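PDB 6W0V: pyocin S8 from Pseudomonas aeruginosa, which probably kills competing bacteria as a DNA-cutting bacteriocin, through a C-terminal H-N-H nuclease domain that the cognate immunity protein binds. Local coordinates for residues D47-D59 / F66-P80. The protein carries 1 engineered substitution. Sequence-based numbering, arbitrary orientation.
Sequences DFREQFWVAVAND and FRKTNAKGMRDGLSP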
loop_
_atom_site.group_PDB
_atom_site.type_symbol
_atom_site.label_atom_id
_atom_site.label_comp_id
_atom_site.label_asym_id
_atom_site.label_seq_id
_atom_site.Cartn_x
_atom_site.Cartn_y
_atom_site.Cartn_z
ATOM N N ASP A 47 -6.284 12.769 -6.086
ATOM C CA ASP A 47 -5.362 13.835 -5.642
ATOM C C ASP A 47 -5.301 13.821 -4.117
ATOM O O ASP A 47 -4.230 13.814 -3.514
ATOM C CB ASP A 47 -5.859 15.167 -6.167
ATOM C CG ASP A 47 -4.996 16.334 -5.779
ATOM O OD1 ASP A 47 -3.834 16.121 -5.432
ATOM O OD2 ASP A 47 -5.502 17.436 -5.844
ATOM N N PHE A 48 -6.453 13.735 -3.482
ATOM C CA PHE A 48 -6.510 13.707 -2.014
ATOM C C PHE A 48 -5.784 12.466 -1.517
ATOM O O PHE A 48 -4.998 12.559 -0.590
ATOM C CB PHE A 48 -7.956 13.679 -1.549
ATOM C CG PHE A 48 -8.069 13.586 -0.057
ATOM C CD1 PHE A 48 -8.074 14.725 0.725
ATOM C CD2 PHE A 48 -8.146 12.355 0.562
ATOM C CE1 PHE A 48 -8.157 14.633 2.104
ATOM C CE2 PHE A 48 -8.228 12.266 1.939
ATOM C CZ PHE A 48 -8.257 13.405 2.707
ATOM N N ARG A 49 -6.116 11.326 -2.099
ATOM C CA ARG A 49 -5.527 10.050 -1.654
ATOM C C ARG A 49 -4.011 10.167 -1.787
ATOM O O ARG A 49 -3.290 9.717 -0.888
ATOM C CB ARG A 49 -6.083 8.893 -2.475
ATOM C CG ARG A 49 -5.440 7.570 -2.103
ATOM C CD ARG A 49 -4.313 7.261 -3.044
ATOM N NE ARG A 49 -4.866 6.934 -4.342
ATOM C CZ ARG A 49 -4.142 6.848 -5.443
ATOM N NH1 ARG A 49 -4.708 6.533 -6.592
ATOM N NH2 ARG A 49 -2.840 7.068 -5.381
ATOM N N GLU A 50 -3.544 10.710 -2.900
ATOM C CA GLU A 50 -2.088 10.833 -3.118
ATOM C C GLU A 50 -1.496 11.739 -2.048
ATOM O O GLU A 50 -0.510 11.397 -1.429
ATOM C CB GLU A 50 -1.793 11.401 -4.488
ATOM C CG GLU A 50 -2.036 10.398 -5.567
ATOM C CD GLU A 50 -1.649 10.910 -6.932
ATOM O OE1 GLU A 50 -1.172 12.060 -7.017
ATOM O OE2 GLU A 50 -1.824 10.158 -7.895
ATOM N N GLN A 51 -2.079 12.902 -1.839
ATOM C CA GLN A 51 -1.481 13.858 -0.895
ATOM C C GLN A 51 -1.551 13.250 0.497
ATOM O O GLN A 51 -0.665 13.490 1.296
ATOM C CB GLN A 51 -2.203 15.187 -0.989
ATOM C CG GLN A 51 -1.977 15.840 -2.337
ATOM C CD GLN A 51 -2.390 17.283 -2.303
ATOM O OE1 GLN A 51 -2.190 17.964 -1.302
ATOM N NE2 GLN A 51 -2.998 17.730 -3.391
ATOM N N PHE A 52 -2.599 12.486 0.753
ATOM C CA PHE A 52 -2.796 11.779 2.030
ATOM C C PHE A 52 -1.591 10.873 2.265
ATOM O O PHE A 52 -0.885 10.987 3.275
ATOM C CB PHE A 52 -4.109 11.017 1.938
ATOM C CG PHE A 52 -4.434 10.195 3.141
ATOM C CD1 PHE A 52 -3.820 8.974 3.348
ATOM C CD2 PHE A 52 -5.363 10.649 4.055
ATOM C CE1 PHE A 52 -4.150 8.215 4.452
ATOM C CE2 PHE A 52 -5.696 9.889 5.155
ATOM C CZ PHE A 52 -5.083 8.677 5.353
ATOM N N TRP A 53 -1.346 9.999 1.312
ATOM C CA TRP A 53 -0.273 9.004 1.506
ATOM C C TRP A 53 1.080 9.685 1.442
ATOM O O TRP A 53 1.965 9.243 2.162
ATOM C CB TRP A 53 -0.401 7.879 0.503
ATOM C CG TRP A 53 -1.572 7.030 0.846
ATOM C CD1 TRP A 53 -2.682 6.831 0.091
ATOM C CD2 TRP A 53 -1.791 6.333 2.079
ATOM N NE1 TRP A 53 -3.553 6.016 0.746
ATOM C CE2 TRP A 53 -3.036 5.690 1.968
ATOM C CE3 TRP A 53 -1.044 6.142 3.241
ATOM C CZ2 TRP A 53 -3.544 4.874 2.973
ATOM C CZ3 TRP A 53 -1.551 5.347 4.239
ATOM C CH2 TRP A 53 -2.788 4.726 4.108
ATOM N N VAL A 54 1.227 10.717 0.627
ATOM C CA VAL A 54 2.483 11.505 0.610
ATOM C C VAL A 54 2.701 12.076 2.002
ATOM O O VAL A 54 3.812 12.030 2.501
ATOM C CB VAL A 54 2.454 12.599 -0.460
ATOM C CG1 VAL A 54 3.541 13.634 -0.251
ATOM C CG2 VAL A 54 2.541 11.987 -1.841
ATOM N N ALA A 55 1.658 12.611 2.616
ATOM C CA ALA A 55 1.765 13.217 3.952
ATOM C C ALA A 55 2.164 12.129 4.943
ATOM O O ALA A 55 2.993 12.394 5.800
ATOM C CB ALA A 55 0.467 13.873 4.316
ATOM N N VAL A 56 1.570 10.945 4.816
ATOM C CA VAL A 56 1.885 9.814 5.723
ATOM C C VAL A 56 3.366 9.500 5.543
ATOM O O VAL A 56 4.079 9.417 6.552
ATOM C CB VAL A 56 1.005 8.589 5.440
ATOM C CG1 VAL A 56 1.490 7.379 6.215
ATOM C CG2 VAL A 56 -0.451 8.866 5.749
ATOM N N ALA A 57 3.810 9.358 4.300
ATOM C CA ALA A 57 5.219 9.002 4.007
ATOM C C ALA A 57 6.129 10.103 4.543
ATOM O O ALA A 57 7.259 9.816 4.890
ATOM C CB ALA A 57 5.426 8.808 2.538
ATOM N N ASN A 58 5.637 11.333 4.597
ATOM C CA ASN A 58 6.430 12.506 5.017
ATOM C C ASN A 58 6.381 12.684 6.534
ATOM O O ASN A 58 6.989 13.650 7.024
ATOM C CB ASN A 58 5.928 13.776 4.346
ATOM C CG ASN A 58 6.967 14.870 4.380
ATOM O OD1 ASN A 58 6.641 16.042 4.529
ATOM N ND2 ASN A 58 8.226 14.487 4.271
ATOM N N ASP A 59 5.657 11.810 7.233
ATOM C CA ASP A 59 5.540 11.847 8.707
ATOM C C ASP A 59 6.419 10.741 9.262
ATOM O O ASP A 59 6.058 9.570 9.196
ATOM C CB ASP A 59 4.104 11.687 9.197
ATOM C CG ASP A 59 4.022 11.955 10.683
ATOM O OD1 ASP A 59 4.624 11.196 11.456
ATOM O OD2 ASP A 59 3.447 12.968 11.044
ATOM N N PHE A 66 5.861 1.476 8.051
ATOM C CA PHE A 66 5.802 0.972 6.664
ATOM C C PHE A 66 7.208 0.613 6.245
ATOM O O PHE A 66 8.180 1.311 6.622
ATOM C CB PHE A 66 5.239 2.008 5.695
ATOM C CG PHE A 66 3.844 2.431 6.049
ATOM C CD1 PHE A 66 3.651 3.422 6.994
ATOM C CD2 PHE A 66 2.745 1.810 5.487
ATOM C CE1 PHE A 66 2.371 3.818 7.342
ATOM C CE2 PHE A 66 1.463 2.216 5.830
ATOM C CZ PHE A 66 1.287 3.207 6.766
ATOM N N ARG A 67 7.294 -0.464 5.490
ATOM C CA ARG A 67 8.591 -0.909 4.962
ATOM C C ARG A 67 8.829 -0.181 3.643
ATOM O O ARG A 67 8.049 0.686 3.263
ATOM C CB ARG A 67 8.634 -2.437 4.945
ATOM C CG ARG A 67 8.385 -3.055 6.316
ATOM C CD ARG A 67 9.565 -2.963 7.266
ATOM N NE ARG A 67 10.055 -1.612 7.485
ATOM C CZ ARG A 67 9.554 -0.737 8.354
ATOM N NH1 ARG A 67 8.518 -1.049 9.116
ATOM N NH2 ARG A 67 10.101 0.463 8.453
ATOM N N LYS A 68 9.940 -0.455 2.991
ATOM C CA LYS A 68 10.514 0.487 2.010
ATOM C C LYS A 68 9.616 0.597 0.783
ATOM O O LYS A 68 9.442 1.712 0.315
ATOM C CB LYS A 68 11.933 0.057 1.659
ATOM C CG LYS A 68 12.935 0.524 2.691
ATOM C CD LYS A 68 14.333 0.044 2.452
ATOM C CE LYS A 68 15.284 0.524 3.526
ATOM N NZ LYS A 68 16.692 0.375 3.102
ATOM N N THR A 69 9.097 -0.506 0.251
ATOM C CA THR A 69 8.265 -0.415 -0.975
ATOM C C THR A 69 6.980 0.324 -0.623
ATOM O O THR A 69 6.599 1.190 -1.399
ATOM C CB THR A 69 8.047 -1.773 -1.641
ATOM O OG1 THR A 69 7.511 -2.675 -0.681
ATOM C CG2 THR A 69 9.333 -2.299 -2.226
ATOM N N ASN A 70 6.365 0.022 0.518
ATOM C CA ASN A 70 5.141 0.770 0.906
ATOM C C ASN A 70 5.490 2.243 1.020
ATOM O O ASN A 70 4.755 3.065 0.455
ATOM C CB ASN A 70 4.514 0.237 2.186
ATOM C CG ASN A 70 3.375 -0.691 1.851
ATOM O OD1 ASN A 70 2.866 -0.646 0.732
ATOM N ND2 ASN A 70 2.990 -1.536 2.788
ATOM N N ALA A 71 6.557 2.568 1.733
ATOM C CA ALA A 71 6.946 3.969 1.976
ATOM C C ALA A 71 7.254 4.630 0.634
ATOM O O ALA A 71 6.848 5.761 0.415
ATOM C CB ALA A 71 8.117 4.050 2.904
ATOM N N LYS A 72 7.971 3.936 -0.237
ATOM C CA LYS A 72 8.339 4.466 -1.561
ATOM C C LYS A 72 7.060 4.795 -2.317
ATOM O O LYS A 72 6.953 5.897 -2.857
ATOM C CB LYS A 72 9.131 3.442 -2.366
ATOM C CG LYS A 72 9.493 3.912 -3.764
ATOM C CD LYS A 72 10.493 5.025 -3.761
ATOM C CE LYS A 72 10.828 5.509 -5.154
ATOM N NZ LYS A 72 11.848 6.584 -5.125
ATOM N N GLY A 73 6.128 3.855 -2.335
ATOM C CA GLY A 73 4.850 4.066 -3.033
ATOM C C GLY A 73 4.137 5.249 -2.438
ATOM O O GLY A 73 3.613 6.070 -3.199
ATOM N N MET A 74 4.124 5.332 -1.117
ATOM C CA MET A 74 3.411 6.430 -0.430
ATOM C C MET A 74 4.040 7.765 -0.801
ATOM O O MET A 74 3.313 8.722 -0.958
ATOM C CB MET A 74 3.432 6.230 1.076
ATOM C CG MET A 74 2.515 5.137 1.492
ATOM S SD MET A 74 2.028 5.244 3.235
ATOM C CE MET A 74 3.486 5.966 3.987
ATOM N N ARG A 75 5.345 7.839 -0.989
ATOM C CA ARG A 75 5.992 9.106 -1.395
ATOM C C ARG A 75 5.515 9.494 -2.794
ATOM O O ARG A 75 5.574 10.685 -3.118
ATOM C CB ARG A 75 7.508 8.978 -1.319
ATOM C CG ARG A 75 8.008 8.985 0.113
ATOM C CD ARG A 75 9.509 9.136 0.172
ATOM N NE ARG A 75 10.229 8.009 -0.408
ATOM C CZ ARG A 75 10.488 6.867 0.221
ATOM N NH1 ARG A 75 11.180 5.927 -0.399
ATOM N NH2 ARG A 75 10.065 6.660 1.455
ATOM N N ASP A 76 5.031 8.524 -3.565
ATOM C CA ASP A 76 4.450 8.740 -4.913
ATOM C C ASP A 76 2.945 8.934 -4.792
ATOM O O ASP A 76 2.299 9.065 -5.838
ATOM C CB ASP A 76 4.701 7.550 -5.836
ATOM C CG ASP A 76 6.144 7.370 -6.233
ATOM O OD1 ASP A 76 6.900 8.353 -6.138
ATOM O OD2 ASP A 76 6.488 6.237 -6.618
ATOM N N GLY A 77 2.424 8.913 -3.570
ATOM C CA GLY A 77 0.987 9.084 -3.306
ATOM C C GLY A 77 0.230 7.792 -3.499
ATOM O O GLY A 77 -0.986 7.823 -3.564
ATOM N N LEU A 78 0.926 6.659 -3.575
ATOM C CA LEU A 78 0.277 5.357 -3.811
ATOM C C LEU A 78 -0.092 4.728 -2.480
ATOM O O LEU A 78 0.709 4.764 -1.535
ATOM C CB LEU A 78 1.226 4.439 -4.568
ATOM C CG LEU A 78 1.807 5.045 -5.833
ATOM C CD1 LEU A 78 2.781 4.074 -6.466
ATOM C CD2 LEU A 78 0.710 5.423 -6.811
ATOM N N SER A 79 -1.299 4.191 -2.421
ATOM C CA SER A 79 -1.836 3.527 -1.222
ATOM C C SER A 79 -0.917 2.373 -0.893
ATOM O O SER A 79 -0.586 1.586 -1.764
ATOM C CB SER A 79 -3.214 3.056 -1.441
ATOM O OG SER A 79 -4.009 4.138 -1.876
ATOM N N PRO A 80 -0.479 2.272 0.364
ATOM C CA PRO A 80 0.333 1.139 0.761
ATOM C C PRO A 80 -0.503 -0.138 0.682
ATOM O O PRO A 80 -1.680 -0.166 0.957
ATOM C CB PRO A 80 0.766 1.442 2.189
ATOM C CG PRO A 80 -0.277 2.408 2.694
ATOM C CD PRO A 80 -0.750 3.177 1.480
HETATM O O HOH W 1 1.322 12.185 -5.723
HETATM O O HOH W 2 -5.887 4.472 -0.051
HETATM O O HOH W 3 9.071 8.298 3.542
#
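Glu50 and Gly77 bring the two backbones closest, their CA atoms 3.5 Å apart where the C-terminal end of helix 68-75 meets the flank of helix 45-57. The short helical axes approach to 7.8 Å with 129° between their N-to-C directions. Gly77 has positive phi and closes a Schellman motif: Gly77 N returns to Met74 O and Leu78 N to Gly73 O. With no side chain at Gly77 the backbones come close enough for a CA-H...O contact, Glu50 CA to Gly77 O 3.2 Å. That same oxygen accepts from Arg49 NH2 at 2.7 Å, in the guanidinium plane but above the carbonyl plane; bends at chi2 (-96°) and chi3 (-71°) bring the guanidinium to it. Trp53, with CG anti to its carbonyl carbon, presents one indole face to Pro80 CD and Ser79 CA, while Phe52 CD1 covers the opposite face. One water accepts from Trp53 NE1 and donates to Ser79 OG. Met74 SD makes a Met-aromatic contact obliquely beside the indole, 4.3 Å from the centroid of the Trp53 six-membered ring, and lies over the centre of the Phe66 ring; its CE lies against Val56 CG1 and near Ala57 N. Near the C-terminal end of helix 45-57, Ala57 CB abuts Arg75 CG (3.5 Å), and a water links Ala57 O to Arg75 NH2. Asp76 bonds Ser23 and Phe24, and Ser79 OG bonds Glu27, all of the immunity protein chain. The Schellman-terminated end of helix 68-75 thus packs across helix 45-57 in the colicin/pyocin DNase domain, beside the immunity-protein interface.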